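Local coordinates for 223aa long hypothetical arylmalonate decarboxylase (Sulfolobus tokodaii, PDB 2DGD), which is of unestablished function but probably acts as a lyase related to arylmalonate decarboxylases, built as an octamer of alpha/beta subunits, at residues A[43-57]-A[75-89]. Residues are numbered along the deposited sequence; the frame is centred on the assembly and turned at random.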
loop_
_atom_site.group_PDB
_atom_site.type_symbol
_atom_site.label_atom_id
_atom_site.label_comp_id
_atom_site.label_asym_id
_atom_site.label_seq_id
_atom_site.Cartn_x
_atom_site.Cartn_y
_atom_site.Cartn_z
ATOM N N GLY A 43 -15.259 2.929 48.424
ATOM C CA GLY A 43 -16.571 3.203 47.865
ATOM C C GLY A 43 -16.552 3.748 46.451
ATOM O O GLY A 43 -15.530 3.696 45.767
ATOM N N CYS A 44 -17.696 4.265 46.011
ATOM C CA CYS A 44 -17.816 4.837 44.678
ATOM C C CYS A 44 -18.048 6.343 44.818
ATOM O O CYS A 44 -18.330 7.040 43.845
ATOM C CB CYS A 44 -18.973 4.183 43.923
ATOM S SG CYS A 44 -18.715 4.100 42.130
ATOM N N GLU A 45 -17.913 6.830 46.048
ATOM C CA GLU A 45 -18.080 8.242 46.363
ATOM C C GLU A 45 -17.209 8.526 47.583
ATOM O O GLU A 45 -17.085 7.689 48.472
ATOM C CB GLU A 45 -19.540 8.546 46.679
ATOM C CG GLU A 45 -19.953 9.955 46.311
ATOM C CD GLU A 45 -20.241 10.111 44.827
ATOM O OE1 GLU A 45 -20.081 11.233 44.307
ATOM O OE2 GLU A 45 -20.645 9.119 44.185
ATOM N N PRO A 46 -16.588 9.713 47.641
ATOM C CA PRO A 46 -15.725 10.082 48.767
ATOM C C PRO A 46 -16.453 10.374 50.079
ATOM O O PRO A 46 -17.404 11.159 50.110
ATOM C CB PRO A 46 -14.990 11.307 48.237
ATOM C CG PRO A 46 -16.029 11.958 47.397
ATOM C CD PRO A 46 -16.612 10.788 46.633
ATOM N N GLU A 47 -16.006 9.744 51.164
ATOM C CA GLU A 47 -16.616 9.974 52.468
ATOM C C GLU A 47 -16.035 11.224 53.101
ATOM O O GLU A 47 -16.681 11.870 53.921
ATOM C CB GLU A 47 -16.415 8.776 53.392
ATOM C CG GLU A 47 -17.380 7.650 53.105
ATOM C CD GLU A 47 -17.539 6.713 54.279
ATOM O OE1 GLU A 47 -16.542 6.052 54.652
ATOM O OE2 GLU A 47 -18.663 6.643 54.827
ATOM N N ASN A 48 -14.810 11.563 52.723
ATOM C CA ASN A 48 -14.186 12.770 53.238
ATOM C C ASN A 48 -14.006 13.706 52.043
ATOM O O ASN A 48 -13.092 13.521 51.242
ATOM C CB ASN A 48 -12.827 12.449 53.858
ATOM C CG ASN A 48 -12.300 13.582 54.715
ATOM O OD1 ASN A 48 -12.533 14.757 54.423
ATOM N ND2 ASN A 48 -11.577 13.237 55.776
ATOM N N VAL A 49 -14.877 14.702 51.919
ATOM C CA VAL A 49 -14.799 15.630 50.798
ATOM C C VAL A 49 -13.515 16.446 50.746
ATOM O O VAL A 49 -12.920 16.593 49.677
ATOM C CB VAL A 49 -16.005 16.589 50.785
ATOM C CG1 VAL A 49 -15.832 17.638 49.694
ATOM C CG2 VAL A 49 -17.279 15.803 50.541
ATOM N N GLU A 50 -13.082 16.982 51.882
ATOM C CA GLU A 50 -11.856 17.773 51.899
ATOM C C GLU A 50 -10.667 16.899 51.514
ATOM O O GLU A 50 -9.737 17.358 50.856
ATOM C CB GLU A 50 -11.618 18.387 53.277
ATOM C CG GLU A 50 -11.390 17.367 54.375
ATOM C CD GLU A 50 -10.845 17.984 55.657
ATOM O OE1 GLU A 50 -10.645 17.228 56.638
ATOM O OE2 GLU A 50 -10.614 19.216 55.682
ATOM N N GLU A 51 -10.707 15.637 51.935
ATOM C CA GLU A 51 -9.654 14.675 51.622
ATOM C C GLU A 51 -9.594 14.487 50.112
ATOM O O GLU A 51 -8.528 14.580 49.497
ATOM C CB GLU A 51 -9.959 13.328 52.277
ATOM C CG GLU A 51 -9.138 13.019 53.514
ATOM C CD GLU A 51 -7.649 12.953 53.217
ATOM O OE1 GLU A 51 -7.024 14.024 53.034
ATOM O OE2 GLU A 51 -7.107 11.826 53.155
ATOM N N PHE A 52 -10.756 14.210 49.530
ATOM C CA PHE A 52 -10.890 14.015 48.096
ATOM C C PHE A 52 -10.370 15.250 47.372
ATOM O O PHE A 52 -9.446 15.161 46.568
ATOM C CB PHE A 52 -12.364 13.773 47.754
ATOM C CG PHE A 52 -12.644 13.644 46.285
ATOM C CD1 PHE A 52 -13.523 14.518 45.655
ATOM C CD2 PHE A 52 -12.043 12.646 45.531
ATOM C CE1 PHE A 52 -13.798 14.398 44.300
ATOM C CE2 PHE A 52 -12.312 12.519 44.173
ATOM C CZ PHE A 52 -13.191 13.397 43.557
ATOM N N GLU A 53 -10.952 16.403 47.676
ATOM C CA GLU A 53 -10.544 17.649 47.040
ATOM C C GLU A 53 -9.042 17.934 47.138
ATOM O O GLU A 53 -8.444 18.479 46.215
ATOM C CB GLU A 53 -11.344 18.813 47.630
ATOM C CG GLU A 53 -10.979 20.183 47.086
ATOM C CD GLU A 53 -12.131 21.169 47.218
ATOM O OE1 GLU A 53 -13.035 20.904 48.048
ATOM O OE2 GLU A 53 -12.133 22.204 46.504
ATOM N N LYS A 54 -8.428 17.559 48.251
ATOM C CA LYS A 54 -7.003 17.795 48.424
ATOM C C LYS A 54 -6.190 16.895 47.497
ATOM O O LYS A 54 -5.232 17.342 46.864
ATOM C CB LYS A 54 -6.597 17.549 49.876
ATOM C CG LYS A 54 -5.201 18.047 50.206
ATOM C CD LYS A 54 -4.786 17.679 51.625
ATOM C CE LYS A 54 -4.640 16.174 51.785
ATOM N NZ LYS A 54 -4.185 15.794 53.154
ATOM N N GLU A 55 -6.572 15.625 47.421
ATOM C CA GLU A 55 -5.876 14.673 46.562
ATOM C C GLU A 55 -6.136 14.995 45.097
ATOM O O GLU A 55 -5.256 14.852 44.248
ATOM C CB GLU A 55 -6.331 13.245 46.872
ATOM C CG GLU A 55 -5.894 12.744 48.246
ATOM C CD GLU A 55 -6.388 11.330 48.567
ATOM O OE1 GLU A 55 -6.026 10.380 47.838
ATOM O OE2 GLU A 55 -7.136 11.167 49.557
ATOM N N LEU A 56 -7.353 15.437 44.806
ATOM C CA LEU A 56 -7.730 15.787 43.450
ATOM C C LEU A 56 -6.902 16.973 42.982
ATOM O O LEU A 56 -6.392 16.974 41.864
ATOM C CB LEU A 56 -9.219 16.134 43.390
ATOM C CG LEU A 56 -9.803 16.373 41.997
ATOM C CD1 LEU A 56 -9.742 15.090 41.194
ATOM C CD2 LEU A 56 -11.232 16.846 42.108
ATOM N N LYS A 57 -6.761 17.977 43.843
ATOM C CA LYS A 57 -5.991 19.164 43.498
ATOM C C LYS A 57 -4.530 18.800 43.267
ATOM O O LYS A 57 -3.876 19.369 42.390
ATOM C CB LYS A 57 -6.084 20.212 44.606
ATOM C CG LYS A 57 -5.728 21.625 44.142
ATOM C CD LYS A 57 -5.701 22.642 45.296
ATOM C CE LYS A 57 -6.999 22.637 46.124
ATOM N NZ LYS A 57 -8.219 23.012 45.341
ATOM N N THR A 75 -15.102 7.133 37.941
ATOM C CA THR A 75 -16.540 7.264 38.121
ATOM C C THR A 75 -16.693 7.770 39.541
ATOM O O THR A 75 -17.682 8.414 39.892
ATOM C CB THR A 75 -17.263 5.906 37.968
ATOM O OG1 THR A 75 -16.962 5.347 36.684
ATOM C CG2 THR A 75 -18.773 6.088 38.083
ATOM N N TYR A 76 -15.671 7.480 40.338
ATOM C CA TYR A 76 -15.617 7.867 41.736
ATOM C C TYR A 76 -15.807 9.369 41.918
ATOM O O TYR A 76 -15.080 10.171 41.340
ATOM C CB TYR A 76 -14.275 7.414 42.318
ATOM C CG TYR A 76 -14.036 7.775 43.764
ATOM C CD1 TYR A 76 -13.440 8.983 44.110
ATOM C CD2 TYR A 76 -14.358 6.882 44.787
ATOM C CE1 TYR A 76 -13.159 9.293 45.444
ATOM C CE2 TYR A 76 -14.085 7.178 46.124
ATOM C CZ TYR A 76 -13.482 8.383 46.445
ATOM O OH TYR A 76 -13.184 8.670 47.758
ATOM N N GLY A 77 -16.808 9.736 42.713
ATOM C CA GLY A 77 -17.081 11.135 42.984
ATOM C C GLY A 77 -17.820 11.900 41.903
ATOM O O GLY A 77 -18.118 13.078 42.079
ATOM N N THR A 78 -18.137 11.245 40.793
ATOM C CA THR A 78 -18.819 11.924 39.703
ATOM C C THR A 78 -20.334 12.022 39.862
ATOM O O THR A 78 -20.959 12.947 39.340
ATOM C CB THR A 78 -18.500 11.255 38.349
ATOM O OG1 THR A 78 -18.939 9.892 38.365
ATOM C CG2 THR A 78 -17.006 11.299 38.082
ATOM N N HIS A 79 -20.926 11.083 40.590
ATOM C CA HIS A 79 -22.372 11.089 40.782
ATOM C C HIS A 79 -22.864 12.126 41.794
ATOM O O HIS A 79 -23.831 12.838 41.531
ATOM C CB HIS A 79 -22.852 9.695 41.189
ATOM C CG HIS A 79 -22.898 8.717 40.056
ATOM N ND1 HIS A 79 -21.810 8.448 39.256
ATOM C CD2 HIS A 79 -23.900 7.930 39.598
ATOM C CE1 HIS A 79 -22.138 7.538 38.354
ATOM N NE2 HIS A 79 -23.402 7.207 38.541
ATOM N N LYS A 80 -22.199 12.221 42.942
ATOM C CA LYS A 80 -22.605 13.179 43.969
ATOM C C LYS A 80 -21.678 14.366 44.190
ATOM O O LYS A 80 -22.077 15.347 44.801
ATOM C CB LYS A 80 -22.814 12.467 45.311
ATOM C CG LYS A 80 -24.264 12.095 45.615
ATOM C CD LYS A 80 -24.731 10.873 44.846
ATOM C CE LYS A 80 -24.111 9.607 45.413
ATOM N NZ LYS A 80 -24.497 9.397 46.845
ATOM N N HIS A 81 -20.446 14.295 43.700
ATOM C CA HIS A 81 -19.516 15.406 43.899
ATOM C C HIS A 81 -18.900 16.003 42.634
ATOM O O HIS A 81 -17.806 16.565 42.673
ATOM C CB HIS A 81 -18.405 14.979 44.857
ATOM C CG HIS A 81 -18.909 14.530 46.192
ATOM N ND1 HIS A 81 -19.559 13.329 46.376
ATOM C CD2 HIS A 81 -18.887 15.136 47.402
ATOM C CE1 HIS A 81 -19.917 13.215 47.643
ATOM N NE2 HIS A 81 -19.521 14.299 48.287
ATOM N N ALA A 82 -19.613 15.890 41.518
ATOM C CA ALA A 82 -19.133 16.425 40.254
ATOM C C ALA A 82 -18.721 17.890 40.407
ATOM O O ALA A 82 -17.730 18.329 39.824
ATOM C CB ALA A 82 -20.218 16.293 39.188
ATOM N N HIS A 83 -19.477 18.635 41.207
ATOM C CA HIS A 83 -19.198 20.050 41.430
ATOM C C HIS A 83 -17.830 20.290 42.063
ATOM O O HIS A 83 -17.194 21.318 41.816
ATOM C CB HIS A 83 -20.289 20.674 42.306
ATOM C CG HIS A 83 -20.456 20.008 43.637
ATOM N ND1 HIS A 83 -20.964 18.733 43.776
ATOM C CD2 HIS A 83 -20.162 20.433 44.890
ATOM C CE1 HIS A 83 -20.973 18.401 45.056
ATOM N NE2 HIS A 83 -20.491 19.416 45.753
ATOM N N VAL A 84 -17.379 19.351 42.885
ATOM C CA VAL A 84 -16.078 19.478 43.533
ATOM C C VAL A 84 -14.987 19.363 42.477
ATOM O O VAL A 84 -14.029 20.131 42.472
ATOM C CB VAL A 84 -15.861 18.368 44.593
ATOM C CG1 VAL A 84 -14.460 18.483 45.209
ATOM C CG2 VAL A 84 -16.924 18.475 45.676
ATOM N N ILE A 85 -15.158 18.391 41.586
ATOM C CA ILE A 85 -14.221 18.135 40.501
ATOM C C ILE A 85 -14.139 19.336 39.561
ATOM O O ILE A 85 -13.047 19.800 39.226
ATOM C CB ILE A 85 -14.658 16.886 39.708
ATOM C CG1 ILE A 85 -14.742 15.685 40.661
ATOM C CG2 ILE A 85 -13.678 16.608 38.581
ATOM C CD1 ILE A 85 -15.295 14.417 40.035
ATOM N N LYS A 86 -15.296 19.840 39.142
ATOM C CA LYS A 86 -15.358 20.990 38.240
ATOM C C LYS A 86 -14.692 22.198 38.901
ATOM O O LYS A 86 -14.075 23.025 38.237
ATOM C CB LYS A 86 -16.816 21.329 37.932
ATOM C CG LYS A 86 -17.695 20.129 37.629
ATOM C CD LYS A 86 -17.580 19.699 36.190
ATOM C CE LYS A 86 -18.763 20.191 35.369
ATOM N NZ LYS A 86 -20.023 19.517 35.785
ATOM N N ARG A 87 -14.830 22.285 40.220
ATOM C CA ARG A 87 -14.265 23.381 40.998
ATOM C C ARG A 87 -12.742 23.362 40.972
ATOM O O ARG A 87 -12.098 24.382 40.717
ATOM C CB ARG A 87 -14.749 23.290 42.445
ATOM C CG ARG A 87 -14.274 24.427 43.349
ATOM C CD ARG A 87 -14.349 23.997 44.810
ATOM N NE ARG A 87 -15.662 23.445 45.127
ATOM C CZ ARG A 87 -15.903 22.628 46.149
ATOM N NH1 ARG A 87 -17.135 22.170 46.368
ATOM N NH2 ARG A 87 -14.908 22.261 46.947
ATOM N N VAL A 88 -12.169 22.195 41.244
ATOM C CA VAL A 88 -10.726 22.034 41.268
ATOM C C VAL A 88 -10.117 22.089 39.875
ATOM O O VAL A 88 -9.095 22.739 39.662
ATOM C CB VAL A 88 -10.329 20.683 41.901
ATOM C CG1 VAL A 88 -8.818 20.601 42.055
ATOM C CG2 VAL A 88 -11.013 20.512 43.237
ATOM N N ILE A 89 -10.748 21.408 38.923
ATOM C CA ILE A 89 -10.239 21.354 37.556
ATOM C C ILE A 89 -11.107 22.102 36.556
ATOM O O ILE A 89 -12.131 21.593 36.102
ATOM C CB ILE A 89 -10.092 19.890 37.097
ATOM C CG1 ILE A 89 -9.232 19.126 38.104
ATOM C CG2 ILE A 89 -9.448 19.829 35.719
ATOM C CD1 ILE A 89 -9.202 17.635 37.886
#
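Glu45 reaches across to Lys80 and His81, where its OE1 serves as acceptor for a backbone and a ring N-H. Its side chain leaves the backbone heading away from 75-89, but a bend at chi2 (80°) swings the carboxylate back. There OE1 takes a nearly straight bond (177°) from His81 ND1 at 3.0 Å on its anti lone pair, with carboxylate and imidazole nearly coplanar, while Lys80 N donates to the same OE1 from above the carboxylate plane at 2.7 Å. These two N-H groups would hold the carboxylate in this rotation, and a weak third bond comes from His81 N. The ring of His81, pinned at its edge, receives Pro46 CG over the centre of one face (4.0 Å to the centroid), a CH-pi contact, and Val49 CG2 approaches its NE2 and CD2. Pro46 serves a second ring as well: its CD lies over the rim of one face of Tyr76.

Alongside, Gly77 N donates to Cys44 O, tying the two loops together. Tyr76 has CG anti to the backbone N, which carries the ring under Pro46 and brings CE1 to within 3.5 Å of Phe52 CD2, the two rings obliquely turned.

Farther along, helices 49-57 and 82-88 run side by side, crossing at -34° with axes 10.0 Å apart. Leu56 CD2 sits against Ile85 and Val88 CG2, and Phe52 CE1 meets Ile85 CG1 at the ring edge. At the exposed side, where Arg87 lies, Glu53, extended beyond CG, reaches Arg87 NH2 with OE1 in a salt bridge (2.6 Å). Beneath, Tyr72 of strand 69-72 touches Phe52, Leu56 and Ile85. Helix 49-63 joins parallel strands 31-38 and 69-72 in a beta-alpha-beta crossover, consistent with the Asp/Glu racemase-like fold.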